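PDB 5Y5A: KLLA0F20702p from Kluyveromyces lactis, which is the telomerase subunit Est1, seen here as its helical N-terminal part, and probably helps recruit telomerase to telomeres by binding Cdc13. Local coordinates for residues G252-Y256 / Q363-L367; L320-I325 / K393-F397; I369-H373 / W432-N438. One frame throughout, in Å; residues are numbered along the deposited sequence.

Contact 1 of 3, residues G252-Y256 / Q363-L367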
ATOM      1  N   GLY A 252      -1.436   6.749  10.741  1.00 42.01           N
ATOM      2  CA  GLY A 252      -0.546   7.015   9.622  1.00 38.90           C
ATOM      3  C   GLY A 252      -0.405   5.787   8.737  1.00 36.44           C
ATOM      4  O   GLY A 252      -0.447   5.891   7.515  1.00 41.19           O
ATOM      5  N   ASN A 253      -0.230   4.619   9.358  1.00 40.48           N
ATOM      6  CA  ASN A 253      -0.262   3.350   8.635  1.00 39.63           C
ATOM      7  C   ASN A 253      -1.602   3.194   7.903  1.00 40.86           C
ATOM      8  O   ASN A 253      -1.649   2.693   6.780  1.00 43.48           O
ATOM      9  CB  ASN A 253      -0.049   2.159   9.586  1.00 40.18           C
ATOM     10  CG  ASN A 253       1.344   2.138  10.238  1.00 50.14           C
ATOM     11  OD1 ASN A 253       2.187   3.007   9.998  1.00 47.03           O
ATOM     12  ND2 ASN A 253       1.573   1.140  11.087  1.00 51.67           N
ATOM     13  N   ALA A 254      -2.687   3.635   8.539  1.00 36.38           N
ATOM     14  CA  ALA A 254      -4.022   3.505   7.949  1.00 42.06           C
ATOM     15  C   ALA A 254      -4.160   4.382   6.710  1.00 43.63           C
ATOM     16  O   ALA A 254      -4.586   3.922   5.639  1.00 41.40           O
ATOM     17  CB  ALA A 254      -5.115   3.853   8.987  1.00 34.61           C
ATOM     18  N   ALA A 255      -3.785   5.650   6.859  1.00 49.52           N
ATOM     19  CA  ALA A 255      -3.793   6.603   5.752  1.00 42.70           C
ATOM     20  C   ALA A 255      -2.975   6.086   4.580  1.00 37.99           C
ATOM     21  O   ALA A 255      -3.403   6.161   3.431  1.00 39.42           O
ATOM     22  CB  ALA A 255      -3.249   7.962   6.214  1.00 37.30           C
ATOM     23  N   TYR A 256      -1.787   5.570   4.877  1.00 39.34           N
ATOM     24  CA  TYR A 256      -0.910   5.042   3.840  1.00 39.83           C
ATOM     25  C   TYR A 256      -1.571   3.879   3.095  1.00 34.78           C
ATOM     26  O   TYR A 256      -1.584   3.844   1.866  1.00 37.05           O
ATOM     27  CB  TYR A 256       0.430   4.601   4.444  1.00 38.50           C
ATOM     28  CG  TYR A 256       1.275   3.800   3.484  1.00 42.14           C
ATOM     29  CD1 TYR A 256       1.829   4.389   2.350  1.00 40.52           C
ATOM     30  CD2 TYR A 256       1.507   2.449   3.702  1.00 47.54           C
ATOM     31  CE1 TYR A 256       2.594   3.650   1.464  1.00 43.19           C
ATOM     32  CE2 TYR A 256       2.272   1.706   2.826  1.00 42.56           C
ATOM     33  CZ  TYR A 256       2.810   2.305   1.713  1.00 47.81           C
ATOM     34  OH  TYR A 256       3.567   1.543   0.853  1.00 54.12           O
ATOM     35  N   GLN A 363       7.880   5.194   4.524  1.00 43.59           N
ATOM     36  CA  GLN A 363       6.430   5.132   4.351  1.00 41.62           C
ATOM     37  C   GLN A 363       5.849   6.526   4.136  1.00 36.97           C
ATOM     38  O   GLN A 363       4.994   6.720   3.278  1.00 35.64           O
ATOM     39  CB  GLN A 363       5.759   4.467   5.555  1.00 39.20           C
ATOM     40  CG  GLN A 363       4.282   4.167   5.307  1.00 47.85           C
ATOM     41  CD  GLN A 363       3.665   3.317   6.396  1.00 51.47           C
ATOM     42  OE1 GLN A 363       3.670   2.085   6.313  1.00 51.24           O
ATOM     43  NE2 GLN A 363       3.130   3.969   7.425  1.00 42.58           N
ATOM     44  N   ASP A 364       6.342   7.493   4.907  1.00 34.69           N
ATOM     45  CA  ASP A 364       5.899   8.877   4.797  1.00 41.36           C
ATOM     46  C   ASP A 364       6.103   9.433   3.387  1.00 44.70           C
ATOM     47  O   ASP A 364       5.252  10.153   2.872  1.00 39.82           O
ATOM     48  CB  ASP A 364       6.642   9.759   5.808  1.00 33.08           C
ATOM     49  CG  ASP A 364       6.063   9.669   7.214  1.00 45.42           C
ATOM     50  OD1 ASP A 364       5.197   8.801   7.469  1.00 37.45           O
ATOM     51  OD2 ASP A 364       6.497  10.474   8.071  1.00 43.50           O
ATOM     52  N   LEU A 365       7.242   9.097   2.782  1.00 49.46           N
ATOM     53  CA  LEU A 365       7.559   9.523   1.421  1.00 43.94           C
ATOM     54  C   LEU A 365       6.529   9.012   0.419  1.00 37.91           C
ATOM     55  O   LEU A 365       5.979   9.781  -0.366  1.00 35.10           O
ATOM     56  CB  LEU A 365       8.962   9.046   1.028  1.00 44.26           C
ATOM     57  CG  LEU A 365       9.330   9.226  -0.445  1.00 43.45           C
ATOM     58  CD1 LEU A 365       9.558  10.692  -0.786  1.00 38.81           C
ATOM     59  CD2 LEU A 365      10.555   8.386  -0.815  1.00 49.97           C
ATOM     60  N   ILE A 366       6.247   7.716   0.461  1.00 40.81           N
ATOM     61  CA  ILE A 366       5.275   7.132  -0.463  1.00 41.63           C
ATOM     62  C   ILE A 366       3.850   7.640  -0.223  1.00 38.87           C
ATOM     63  O   ILE A 366       3.126   7.944  -1.178  1.00 38.28           O
ATOM     64  CB  ILE A 366       5.286   5.609  -0.372  1.00 43.88           C
ATOM     65  CG1 ILE A 366       6.700   5.089  -0.649  1.00 46.10           C
ATOM     66  CG2 ILE A 366       4.293   5.009  -1.362  1.00 37.28           C
ATOM     67  CD1 ILE A 366       6.949   3.734  -0.040  1.00 43.54           C
ATOM     68  N   LEU A 367       3.449   7.730   1.044  1.00 35.65           N
ATOM     69  CA  LEU A 367       2.160   8.326   1.394  1.00 36.12           C
ATOM     70  C   LEU A 367       2.019   9.717   0.760  1.00 38.87           C
ATOM     71  O   LEU A 367       1.010  10.029   0.131  1.00 38.51           O
ATOM     72  CB  LEU A 367       2.013   8.424   2.910  1.00 29.15           C
ATOM     73  CG  LEU A 367       0.891   9.304   3.463  1.00 35.86           C
ATOM     74  CD1 LEU A 367      -0.487   8.695   3.172  1.00 40.21           C
ATOM     75  CD2 LEU A 367       1.071   9.512   4.958  1.00 39.38           C
TER
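Polar chemistry holds the outer edge of this helix-helix contact. Gln-363 NE2 donates to Asn-253 OD1 at 2.9 Å with an N-H...O angle of 159°, a good amide-amide hydrogen bond between two partly exposed side chains. Asn-253 directs its CA-CB bond away from helix 339-379, yet its amide swings back to meet the extended glutamine.

The same glutamine also serves the aromatic part. Its CG sits over one face of the Tyr-256 ring, 3.7 Å from the centroid and 18° off the normal, a CH-pi contact. The CA-to-CB bond of Tyr-256 points toward the partner helix, and the residue has the largest covered area of the contact. Its OH carries on past the interface to Arg-260, to which it is hydrogen-bonded.

Apolar contacts finish the seam. Ile-366 CG2 meets the ring edge at Tyr-256 CE1, 3.6 Å away, while Leu-367 CD1 reaches the backbone of the other helix, 3.7 Å from Tyr-256 CA, and lies 4.2 Å from Ala-255 CB. The short segments cross at 41° with their axes 10.1 Å apart; Tyr-256 and Leu-367 bring their CA atoms to 5.1 Å.

Within the TPR-clan helical domain, this joins helix 251-263 to the long helix 339-379. The chemistry implies an interface held mainly by buried apolar and aromatic surface, with one directed amide bond at its more exposed edge.

Contact 2 of 3, residues L320-I325 / K393-F397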
ATOM      1  N   LEU A 320      -0.451  17.901   7.723  1.00 39.11           N
ATOM      2  CA  LEU A 320       0.146  18.688   6.654  1.00 40.01           C
ATOM      3  C   LEU A 320      -0.495  18.302   5.330  1.00 38.40           C
ATOM      4  O   LEU A 320      -0.870  19.159   4.531  1.00 43.82           O
ATOM      5  CB  LEU A 320       1.660  18.481   6.607  1.00 33.11           C
ATOM      6  CG  LEU A 320       2.315  18.763   7.964  1.00 43.25           C
ATOM      7  CD1 LEU A 320       3.795  18.406   7.944  1.00 37.33           C
ATOM      8  CD2 LEU A 320       2.124  20.228   8.349  1.00 39.10           C
ATOM      9  N   ILE A 321      -0.618  16.999   5.113  1.00 35.05           N
ATOM     10  CA  ILE A 321      -1.318  16.486   3.950  1.00 43.29           C
ATOM     11  C   ILE A 321      -2.796  16.884   4.004  1.00 43.06           C
ATOM     12  O   ILE A 321      -3.364  17.355   3.015  1.00 41.96           O
ATOM     13  CB  ILE A 321      -1.169  14.967   3.866  1.00 37.32           C
ATOM     14  CG1 ILE A 321       0.287  14.622   3.549  1.00 33.47           C
ATOM     15  CG2 ILE A 321      -2.101  14.398   2.803  1.00 37.88           C
ATOM     16  CD1 ILE A 321       0.600  13.128   3.612  1.00 35.22           C
ATOM     17  N   GLY A 322      -3.405  16.715   5.176  1.00 47.56           N
ATOM     18  CA  GLY A 322      -4.804  17.063   5.374  1.00 45.53           C
ATOM     19  C   GLY A 322      -5.117  18.499   4.995  1.00 44.63           C
ATOM     20  O   GLY A 322      -6.102  18.769   4.303  1.00 43.12           O
ATOM     21  N   SER A 323      -4.266  19.421   5.435  1.00 42.50           N
ATOM     22  CA  SER A 323      -4.503  20.839   5.205  1.00 45.08           C
ATOM     23  C   SER A 323      -4.375  21.234   3.729  1.00 48.94           C
ATOM     24  O   SER A 323      -4.976  22.214   3.297  1.00 51.54           O
ATOM     25  CB  SER A 323      -3.552  21.678   6.048  1.00 38.99           C
ATOM     26  OG  SER A 323      -2.228  21.614   5.544  1.00 59.92           O
ATOM     27  N   HIS A 324      -3.602  20.483   2.954  1.00 47.61           N
ATOM     28  CA  HIS A 324      -3.506  20.763   1.522  1.00 43.96           C
ATOM     29  C   HIS A 324      -4.705  20.203   0.759  1.00 40.43           C
ATOM     30  O   HIS A 324      -5.282  20.884  -0.094  1.00 43.23           O
ATOM     31  CB  HIS A 324      -2.205  20.204   0.947  1.00 45.02           C
ATOM     32  CG  HIS A 324      -1.024  21.097   1.167  1.00 46.56           C
ATOM     33  ND1 HIS A 324      -0.078  20.858   2.140  1.00 46.04           N
ATOM     34  CD2 HIS A 324      -0.652  22.242   0.552  1.00 42.61           C
ATOM     35  CE1 HIS A 324       0.835  21.812   2.107  1.00 39.39           C
ATOM     36  NE2 HIS A 324       0.509  22.665   1.153  1.00 41.90           N
ATOM     37  N   ILE A 325      -5.084  18.967   1.065  1.00 37.25           N
ATOM     38  CA  ILE A 325      -6.218  18.348   0.385  1.00 42.87           C
ATOM     39  C   ILE A 325      -7.554  18.891   0.898  1.00 45.80           C
ATOM     40  O   ILE A 325      -8.434  19.220   0.111  1.00 43.44           O
ATOM     41  CB  ILE A 325      -6.187  16.817   0.531  1.00 35.95           C
ATOM     42  CG1 ILE A 325      -4.844  16.278   0.014  1.00 35.84           C
ATOM     43  CG2 ILE A 325      -7.345  16.182  -0.230  1.00 35.57           C
ATOM     44  CD1 ILE A 325      -4.818  14.763  -0.186  1.00 31.61           C
ATOM     45  N   LYS A 393       1.132  24.907  -4.460  1.00 45.64           N
ATOM     46  CA  LYS A 393       1.568  24.995  -3.066  1.00 50.30           C
ATOM     47  C   LYS A 393       1.824  23.607  -2.465  1.00 48.13           C
ATOM     48  O   LYS A 393       2.746  23.433  -1.669  1.00 50.30           O
ATOM     49  CB  LYS A 393       0.534  25.744  -2.215  1.00 52.73           C
ATOM     50  CG  LYS A 393       0.469  27.243  -2.454  1.00 55.11           C
ATOM     51  CD  LYS A 393       1.743  27.920  -1.997  1.00 69.81           C
ATOM     52  CE  LYS A 393       1.660  29.427  -2.159  1.00 75.07           C
ATOM     53  NZ  LYS A 393       2.915  30.076  -1.687  1.00 77.54           N
ATOM     54  N   PHE A 394       1.008  22.625  -2.844  1.00 45.23           N
ATOM     55  CA  PHE A 394       1.173  21.263  -2.327  1.00 46.65           C
ATOM     56  C   PHE A 394       2.447  20.646  -2.892  1.00 40.35           C
ATOM     57  O   PHE A 394       3.219  20.019  -2.174  1.00 40.42           O
ATOM     58  CB  PHE A 394      -0.040  20.380  -2.669  1.00 41.60           C
ATOM     59  CG  PHE A 394      -0.076  19.063  -1.908  1.00 39.30           C
ATOM     60  CD1 PHE A 394       0.705  18.871  -0.771  1.00 41.45           C
ATOM     61  CD2 PHE A 394      -0.882  18.018  -2.340  1.00 40.96           C
ATOM     62  CE1 PHE A 394       0.674  17.668  -0.071  1.00 42.73           C
ATOM     63  CE2 PHE A 394      -0.917  16.801  -1.647  1.00 41.91           C
ATOM     64  CZ  PHE A 394      -0.135  16.631  -0.511  1.00 43.49           C
ATOM     65  N   LEU A 395       2.648  20.828  -4.190  1.00 40.59           N
ATOM     66  CA  LEU A 395       3.809  20.294  -4.885  1.00 43.02           C
ATOM     67  C   LEU A 395       5.089  20.903  -4.303  1.00 44.26           C
ATOM     68  O   LEU A 395       6.096  20.213  -4.128  1.00 46.05           O
ATOM     69  CB  LEU A 395       3.686  20.577  -6.383  1.00 43.50           C
ATOM     70  CG  LEU A 395       4.327  19.643  -7.411  1.00 46.73           C
ATOM     71  CD1 LEU A 395       4.071  18.185  -7.086  1.00 44.18           C
ATOM     72  CD2 LEU A 395       3.776  19.981  -8.786  1.00 43.94           C
ATOM     73  N   GLU A 396       5.029  22.191  -3.974  1.00 44.36           N
ATOM     74  CA  GLU A 396       6.148  22.874  -3.334  1.00 44.35           C
ATOM     75  C   GLU A 396       6.487  22.226  -2.000  1.00 47.61           C
ATOM     76  O   GLU A 396       7.657  21.977  -1.718  1.00 45.84           O
ATOM     77  CB  GLU A 396       5.839  24.357  -3.122  1.00 50.00           C
ATOM     78  CG  GLU A 396       5.907  25.197  -4.383  1.00 63.10           C
ATOM     79  CD  GLU A 396       5.471  26.629  -4.152  1.00 75.25           C
ATOM     80  OE1 GLU A 396       5.121  26.962  -3.000  1.00 82.26           O
ATOM     81  OE2 GLU A 396       5.478  27.418  -5.123  1.00 76.34           O
ATOM     82  N   PHE A 397       5.463  21.965  -1.183  1.00 43.70           N
ATOM     83  CA  PHE A 397       5.666  21.318   0.108  1.00 44.71           C
ATOM     84  C   PHE A 397       6.272  19.937  -0.087  1.00 40.16           C
ATOM     85  O   PHE A 397       7.156  19.522   0.654  1.00 38.38           O
ATOM     86  CB  PHE A 397       4.350  21.193   0.898  1.00 40.40           C
ATOM     87  CG  PHE A 397       4.463  20.287   2.092  1.00 36.81           C
ATOM     88  CD1 PHE A 397       5.201  20.677   3.206  1.00 34.30           C
ATOM     89  CD2 PHE A 397       3.867  19.034   2.090  1.00 39.27           C
ATOM     90  CE1 PHE A 397       5.335  19.833   4.312  1.00 38.44           C
ATOM     91  CE2 PHE A 397       3.991  18.184   3.182  1.00 40.05           C
ATOM     92  CZ  PHE A 397       4.728  18.583   4.301  1.00 38.80           C
TER
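An aromatic cluster of His-324, Phe-394 and Phe-397 forms the heart of this contact, where the C-terminal end of helix 318-325 packs against helix 385-410. His-324 and Phe-394 make an offset stack, with centroids 4.7 Å apart and planes at 17°; His-324 CG comes to 3.4 Å from Phe-394 CD1. The histidine's CB adds a CH-pi contact, 3.8 Å from the Phe-394 centroid. Phe-397 is nearly parallel to the imidazole but slid aside, so those rings barely overlap, and the closest approach is His-324 CE1 to Phe-397 CB at 3.8 Å.

The imidazole is steered from its own helix: ND1 of His-324 donates to Leu-320 O at 3.0 Å, an oxygen that also accepts from Ser-323 OG. Aliphatic groups fill in around the rings, with Leu-320 CD1 3.8 Å from Phe-397 CZ and Ile-325 CG1 4.3 Å from Phe-394 CE2. Beyond, Ile-321 leans on Ser-371 of helix 339-379, and Asn-379 of that helix bonds to Ile-325 O.

The short segments run at 162°, axes 10.5 Å apart: a near-antiparallel helix pair, as expected of the all-helical Est1 DNA/RNA-binding domain, whose sequence family belongs to the TPR clan.

Contact 3 of 3, residues I369-H373 / W432-N438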
ATOM      1  N   ILE A 369       3.802  11.171  -1.776  1.00 38.25           N
ATOM      2  CA  ILE A 369       3.745  11.095  -3.241  1.00 36.83           C
ATOM      3  C   ILE A 369       2.341  10.696  -3.690  1.00 42.65           C
ATOM      4  O   ILE A 369       1.740  11.343  -4.549  1.00 40.20           O
ATOM      5  CB  ILE A 369       4.782  10.090  -3.797  1.00 32.86           C
ATOM      6  CG1 ILE A 369       6.160  10.744  -3.845  1.00 33.73           C
ATOM      7  CG2 ILE A 369       4.391   9.609  -5.209  1.00 34.08           C
ATOM      8  CD1 ILE A 369       7.300   9.767  -4.075  1.00 35.13           C
ATOM      9  N   GLY A 370       1.823   9.628  -3.095  1.00 38.42           N
ATOM     10  CA  GLY A 370       0.465   9.195  -3.359  1.00 33.55           C
ATOM     11  C   GLY A 370      -0.561  10.277  -3.070  1.00 33.31           C
ATOM     12  O   GLY A 370      -1.513  10.446  -3.817  1.00 37.49           O
ATOM     13  N   SER A 371      -0.352  11.027  -1.995  1.00 33.24           N
ATOM     14  CA  SER A 371      -1.293  12.066  -1.600  1.00 35.56           C
ATOM     15  C   SER A 371      -1.446  13.199  -2.608  1.00 35.81           C
ATOM     16  O   SER A 371      -2.471  13.890  -2.610  1.00 37.83           O
ATOM     17  CB  SER A 371      -0.893  12.646  -0.248  1.00 36.35           C
ATOM     18  OG  SER A 371      -1.235  11.729   0.780  1.00 42.52           O
ATOM     19  N   PHE A 372      -0.441  13.411  -3.455  1.00 34.58           N
ATOM     20  CA  PHE A 372      -0.566  14.433  -4.495  1.00 35.66           C
ATOM     21  C   PHE A 372      -1.628  13.998  -5.500  1.00 34.01           C
ATOM     22  O   PHE A 372      -2.366  14.826  -6.038  1.00 39.35           O
ATOM     23  CB  PHE A 372       0.774  14.696  -5.210  1.00 36.58           C
ATOM     24  CG  PHE A 372       0.662  15.668  -6.374  1.00 38.64           C
ATOM     25  CD1 PHE A 372       0.577  17.037  -6.150  1.00 35.72           C
ATOM     26  CD2 PHE A 372       0.651  15.210  -7.683  1.00 35.79           C
ATOM     27  CE1 PHE A 372       0.470  17.929  -7.203  1.00 38.11           C
ATOM     28  CE2 PHE A 372       0.540  16.102  -8.755  1.00 43.22           C
ATOM     29  CZ  PHE A 372       0.450  17.460  -8.514  1.00 44.32           C
ATOM     30  N   HIS A 373      -1.710  12.695  -5.750  1.00 37.12           N
ATOM     31  CA  HIS A 373      -2.708  12.180  -6.682  1.00 40.72           C
ATOM     32  C   HIS A 373      -4.054  12.004  -5.980  1.00 39.10           C
ATOM     33  O   HIS A 373      -5.088  12.080  -6.618  1.00 43.80           O
ATOM     34  CB  HIS A 373      -2.239  10.866  -7.306  1.00 41.29           C
ATOM     35  CG  HIS A 373      -0.926  10.982  -8.018  1.00 44.76           C
ATOM     36  ND1 HIS A 373      -0.831  11.320  -9.350  1.00 42.71           N
ATOM     37  CD2 HIS A 373       0.345  10.839  -7.570  1.00 39.83           C
ATOM     38  CE1 HIS A 373       0.443  11.366  -9.698  1.00 40.91           C
ATOM     39  NE2 HIS A 373       1.177  11.076  -8.640  1.00 40.88           N
ATOM     40  N   TRP A 432       9.006   8.546  -9.777  1.00 38.40           N
ATOM     41  CA  TRP A 432       7.775   9.326  -9.736  1.00 38.59           C
ATOM     42  C   TRP A 432       7.867  10.500 -10.694  1.00 41.82           C
ATOM     43  O   TRP A 432       6.975  10.724 -11.523  1.00 44.36           O
ATOM     44  CB  TRP A 432       7.498   9.839  -8.323  1.00 36.05           C
ATOM     45  CG  TRP A 432       6.248  10.670  -8.234  1.00 35.26           C
ATOM     46  CD1 TRP A 432       4.993  10.316  -8.654  1.00 41.03           C
ATOM     47  CD2 TRP A 432       6.125  11.980  -7.669  1.00 34.39           C
ATOM     48  NE1 TRP A 432       4.099  11.330  -8.391  1.00 40.47           N
ATOM     49  CE2 TRP A 432       4.767  12.358  -7.775  1.00 38.74           C
ATOM     50  CE3 TRP A 432       7.029  12.870  -7.076  1.00 34.69           C
ATOM     51  CZ2 TRP A 432       4.297  13.590  -7.320  1.00 36.02           C
ATOM     52  CZ3 TRP A 432       6.556  14.089  -6.614  1.00 33.71           C
ATOM     53  CH2 TRP A 432       5.204  14.438  -6.746  1.00 36.70           C
ATOM     54  N   ILE A 433       8.962  11.244 -10.573  1.00 39.82           N
ATOM     55  CA  ILE A 433       9.158  12.459 -11.350  1.00 39.77           C
ATOM     56  C   ILE A 433       9.115  12.184 -12.855  1.00 42.53           C
ATOM     57  O   ILE A 433       8.473  12.928 -13.593  1.00 43.98           O
ATOM     58  CB  ILE A 433      10.476  13.143 -10.948  1.00 41.12           C
ATOM     59  CG1 ILE A 433      10.332  13.734  -9.540  1.00 41.34           C
ATOM     60  CG2 ILE A 433      10.853  14.238 -11.931  1.00 37.13           C
ATOM     61  CD1 ILE A 433      11.603  14.307  -8.966  1.00 40.54           C
ATOM     62  N   LYS A 434       9.747  11.098 -13.306  1.00 39.37           N
ATOM     63  CA  LYS A 434       9.757  10.765 -14.730  1.00 42.76           C
ATOM     64  C   LYS A 434       8.393  10.302 -15.254  1.00 44.52           C
ATOM     65  O   LYS A 434       8.210  10.153 -16.465  1.00 50.58           O
ATOM     66  CB  LYS A 434      10.789   9.675 -15.022  1.00 52.22           C
ATOM     67  CG  LYS A 434      10.208   8.281 -15.079  1.00 62.54           C
ATOM     68  CD  LYS A 434      11.288   7.227 -15.255  1.00 69.62           C
ATOM     69  CE  LYS A 434      11.300   6.692 -16.672  1.00 75.46           C
ATOM     70  NZ  LYS A 434      12.357   5.659 -16.849  1.00 81.08           N
ATOM     71  N   SER A 435       7.448  10.071 -14.351  1.00 40.77           N
ATOM     72  CA  SER A 435       6.160   9.484 -14.716  1.00 47.75           C
ATOM     73  C   SER A 435       5.081  10.510 -15.033  1.00 43.26           C
ATOM     74  O   SER A 435       4.035  10.157 -15.558  1.00 47.37           O
ATOM     75  CB  SER A 435       5.643   8.578 -13.588  1.00 46.51           C
ATOM     76  OG  SER A 435       6.460   7.434 -13.417  1.00 47.23           O
ATOM     77  N   HIS A 436       5.310  11.766 -14.673  1.00 41.58           N
ATOM     78  CA  HIS A 436       4.282  12.788 -14.834  1.00 43.98           C
ATOM     79  C   HIS A 436       4.899  14.093 -15.348  1.00 42.43           C
ATOM     80  O   HIS A 436       5.753  14.691 -14.700  1.00 41.28           O
ATOM     81  CB  HIS A 436       3.542  13.008 -13.511  1.00 42.31           C
ATOM     82  CG  HIS A 436       3.055  11.739 -12.884  1.00 40.71           C
ATOM     83  ND1 HIS A 436       1.943  11.060 -13.340  1.00 41.89           N
ATOM     84  CD2 HIS A 436       3.539  11.005 -11.852  1.00 35.07           C
ATOM     85  CE1 HIS A 436       1.761   9.974 -12.616  1.00 39.79           C
ATOM     86  NE2 HIS A 436       2.725   9.908 -11.714  1.00 39.70           N
ATOM     87  N   LYS A 437       4.456  14.521 -16.520  1.00 42.95           N
ATOM     88  CA  LYS A 437       5.002  15.710 -17.161  1.00 52.12           C
ATOM     89  C   LYS A 437       4.961  16.949 -16.268  1.00 53.34           C
ATOM     90  O   LYS A 437       5.946  17.677 -16.171  1.00 48.86           O
ATOM     91  CB  LYS A 437       4.261  15.978 -18.465  1.00 52.58           C
ATOM     92  CG  LYS A 437       4.540  14.924 -19.518  1.00 62.29           C
ATOM     93  CD  LYS A 437       6.031  14.619 -19.581  1.00 70.93           C
ATOM     94  CE  LYS A 437       6.359  13.652 -20.706  1.00 77.07           C
ATOM     95  NZ  LYS A 437       7.807  13.324 -20.734  1.00 75.39           N
ATOM     96  N   ASN A 438       3.827  17.182 -15.614  1.00 45.74           N
ATOM     97  CA  ASN A 438       3.694  18.332 -14.731  1.00 46.15           C
ATOM     98  C   ASN A 438       4.683  18.276 -13.562  1.00 44.88           C
ATOM     99  O   ASN A 438       5.212  19.300 -13.136  1.00 43.75           O
ATOM    100  CB  ASN A 438       2.257  18.436 -14.206  1.00 52.83           C
ATOM    101  CG  ASN A 438       1.774  17.144 -13.537  1.00 66.92           C
ATOM    102  OD1 ASN A 438       2.034  16.040 -14.023  1.00 75.06           O
ATOM    103  ND2 ASN A 438       1.059  17.283 -12.423  1.00 67.63           N
TER
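This is a partly buried contact between a helix and the turn that joins helix 421-433 to helix 437-444, within the helical Est1 DNA/RNA-binding domain. Helix 339-379 supplies one side; the other includes a type I turn from Ile-433 to His-436, with His-436 at the N-cap position of helix 437-444. Trp-432 is the centrepiece. Ile-369 CG2 sits over its five-membered ring, 3.5 Å from the centroid and 7° off the normal, a CH-pi contact, and Phe-372 CD2 meets the indole edge 4.0 Å from Trp-432 CZ2. Asn-438 ND2 lies near the plane of the Phe-372 ring, 3.9 Å from Phe-372 CE2.

His-373, Trp-432 and His-436 cluster together: CE1 of His-373 lies over the face of the His-436 ring, 3.4 Å from His-436 NE2, which itself is hydrogen-bonded to Pro-493 O. The bound peptide is met by Lys-434 of the turn, through packing and a weak, long ion pair, and by Lys-437 of the next helix, whose NZ hydrogen-bonds its backbone. Across the interface Trp-432 NE1 donates to His-373 NE2 at 2.9 Å, with an N-H...N angle of 166°.

How the contacts relate
Helix 339-379 ties the three contacts together: it carries one side of contact 1 and of contact 3 in adjoining segments, and its Ser-371, in contact 3's own segment, is touched by Phe-394, Ile-321 and Ile-325 of contact 2. Centres of contacts 1 and 2 are about 14 Å apart, those of 2 and 3 about 14 Å, and those of 1 and 3 about 16 Å. Leu-367 CG packs on Ile-321 CD1 at 3.8 Å, linking contacts 1 and 2, while Phe-394 CE2 touches Ser-371 O at 3.4 Å and Leu-395 CD1 meets Phe-372 CE1 at 3.6 Å, linking 2 and 3. Contact 3 is the one of the three that the bound peptide reaches.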